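Local atomic coordinates of SAV1430 (Staphylococcus aureus subsp. aureus Mu50, PDB entry 2FFM), a protein that is of unknown function but probably belongs with the Nfu/NifU-type scaffold proteins and may take part in iron-sulfur cluster assembly. Residues A[20-24]-A[56-60]. Residues are numbered along the deposited sequence; the frame is centred on the assembly and turned at random.
Sequences SESRE and HVMDF
His56 carries its ring anti to the backbone N (chi1 -172°), and Arg23 runs extended from CG to NE, a pairing of torsions that lays the arginine chain across one face of the imidazole. The contact lies at the tip of a beta hairpin, where a type II' turn from Val57 to Phe60 joins strands 51-57 and 60-65 of the antiparallel sheet and meets the loop between strands 14-19 and 29-31. Arg23 CD sits 3.5 Å from the centroid of the His56 ring, 12° off its normal, a CH-pi contact over the face. Arg23 NE lies over the same face, 3.3 Å from His56 ND1, while the guanidinium plane stands nearly upright on the ring, 86° from it. His56 also packs against Phe41 and Ile42 of helix 40-46. Beyond NE, the guanidinium turns to strand 29-31: NH2 forms a salt bridge with Asp29 and a hydrogen bond with Tyr31, which hold the end of the chain, while its middle lies over the imidazole. One backbone hydrogen bond joins the two segments, from Arg23 N to Met58 O at 2.7 Å. Met58, a selenomethionine, starts its side chain away from the loop and takes part chiefly through its carbonyl. Within the turn, Val57 N donates to Phe60 O. Next to the Arg23 bond, Ser22 packs on the turn through its side chain, with Ser22 OG 3.8 Å from Asp59 CB.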
loop_
_atom_site.group_PDB
_atom_site.type_symbol
_atom_site.label_atom_id
_atom_site.label_comp_id
_atom_site.label_asym_id
_atom_site.label_seq_id
_atom_site.Cartn_x
_atom_site.Cartn_y
_atom_site.Cartn_z
ATOM N N SER A 20 -11.577 -3.529 -0.147
ATOM C CA SER A 20 -12.828 -4.266 -0.287
ATOM C C SER A 20 -12.609 -5.545 -1.090
ATOM O O SER A 20 -12.977 -6.642 -0.650
ATOM C CB SER A 20 -13.894 -3.382 -0.960
ATOM O OG SER A 20 -13.414 -2.745 -2.138
ATOM N N GLU A 21 -11.994 -5.391 -2.260
ATOM C CA GLU A 21 -11.706 -6.510 -3.150
ATOM C C GLU A 21 -10.556 -7.346 -2.583
ATOM O O GLU A 21 -9.436 -6.856 -2.427
ATOM C CB GLU A 21 -11.343 -5.984 -4.542
ATOM C CG GLU A 21 -11.699 -6.924 -5.674
ATOM C CD GLU A 21 -11.481 -6.298 -7.042
ATOM O OE1 GLU A 21 -12.036 -5.205 -7.294
ATOM O OE2 GLU A 21 -10.760 -6.902 -7.869
ATOM N N SER A 22 -10.849 -8.607 -2.274
ATOM C CA SER A 22 -9.867 -9.531 -1.711
ATOM C C SER A 22 -9.031 -10.203 -2.801
ATOM O O SER A 22 -9.413 -10.208 -3.973
ATOM C CB SER A 22 -10.583 -10.592 -0.870
ATOM O OG SER A 22 -9.661 -11.385 -0.154
ATOM N N ARG A 23 -7.888 -10.765 -2.408
ATOM C CA ARG A 23 -6.978 -11.438 -3.338
ATOM C C ARG A 23 -7.455 -12.866 -3.635
ATOM O O ARG A 23 -7.974 -13.554 -2.753
ATOM C CB ARG A 23 -5.578 -11.462 -2.730
ATOM C CG ARG A 23 -4.461 -11.185 -3.704
ATOM C CD ARG A 23 -3.254 -10.626 -2.963
ATOM N NE ARG A 23 -2.130 -10.358 -3.851
ATOM C CZ ARG A 23 -1.377 -11.299 -4.408
ATOM N NH1 ARG A 23 -1.625 -12.580 -4.167
ATOM N NH2 ARG A 23 -0.380 -10.957 -5.213
ATOM N N GLU A 24 -7.284 -13.307 -4.876
ATOM C CA GLU A 24 -7.714 -14.649 -5.274
ATOM C C GLU A 24 -6.843 -15.754 -4.685
ATOM O O GLU A 24 -7.358 -16.751 -4.171
ATOM C CB GLU A 24 -7.732 -14.770 -6.797
ATOM C CG GLU A 24 -8.210 -16.114 -7.307
ATOM C CD GLU A 24 -8.579 -16.076 -8.778
ATOM O OE1 GLU A 24 -8.848 -17.159 -9.349
ATOM O OE2 GLU A 24 -8.606 -14.966 -9.362
ATOM N N HIS A 56 1.287 -7.196 0.059
ATOM C CA HIS A 56 -0.081 -7.452 -0.372
ATOM C C HIS A 56 -0.498 -8.901 -0.153
ATOM O O HIS A 56 0.104 -9.813 -0.720
ATOM C CB HIS A 56 -0.229 -7.108 -1.857
ATOM C CG HIS A 56 -1.642 -7.154 -2.346
ATOM N ND1 HIS A 56 -1.969 -7.051 -3.681
ATOM C CD2 HIS A 56 -2.812 -7.266 -1.678
ATOM C CE1 HIS A 56 -3.282 -7.095 -3.811
ATOM N NE2 HIS A 56 -3.819 -7.225 -2.611
ATOM N N VAL A 57 -1.543 -9.113 0.643
ATOM C CA VAL A 57 -2.017 -10.468 0.917
ATOM C C VAL A 57 -3.458 -10.493 1.401
ATOM O O VAL A 57 -3.847 -9.669 2.212
ATOM C CB VAL A 57 -1.137 -11.162 1.974
ATOM C CG1 VAL A 57 -1.318 -10.501 3.318
ATOM C CG2 VAL A 57 -1.480 -12.632 2.039
HETATM N N MSE A 58 -4.248 -11.438 0.907
HETATM C CA MSE A 58 -5.641 -11.539 1.319
HETATM C C MSE A 58 -6.441 -10.282 0.926
HETATM O O MSE A 58 -6.518 -9.939 -0.258
HETATM C CB MSE A 58 -5.725 -11.791 2.842
HETATM C CG MSE A 58 -5.252 -13.203 3.289
HETATM SE SE MSE A 58 -5.171 -13.529 5.241
HETATM C CE MSE A 58 -3.296 -13.224 5.575
ATOM N N ASP A 59 -7.026 -9.597 1.909
ATOM C CA ASP A 59 -7.840 -8.398 1.660
ATOM C C ASP A 59 -7.186 -7.088 2.107
ATOM O O ASP A 59 -7.886 -6.124 2.424
ATOM C CB ASP A 59 -9.191 -8.535 2.372
ATOM C CG ASP A 59 -9.072 -8.406 3.892
ATOM O OD1 ASP A 59 -8.082 -8.917 4.461
ATOM O OD2 ASP A 59 -9.972 -7.804 4.528
ATOM N N PHE A 60 -5.855 -7.039 2.130
ATOM C CA PHE A 60 -5.180 -5.821 2.580
ATOM C C PHE A 60 -3.751 -5.670 2.095
ATOM O O PHE A 60 -3.087 -6.644 1.753
ATOM C CB PHE A 60 -5.154 -5.759 4.118
ATOM C CG PHE A 60 -4.215 -6.754 4.752
ATOM C CD1 PHE A 60 -4.672 -8.005 5.157
ATOM C CD2 PHE A 60 -2.859 -6.455 4.906
ATOM C CE1 PHE A 60 -3.797 -8.945 5.713
ATOM C CE2 PHE A 60 -1.978 -7.384 5.458
ATOM C CZ PHE A 60 -2.446 -8.637 5.861
#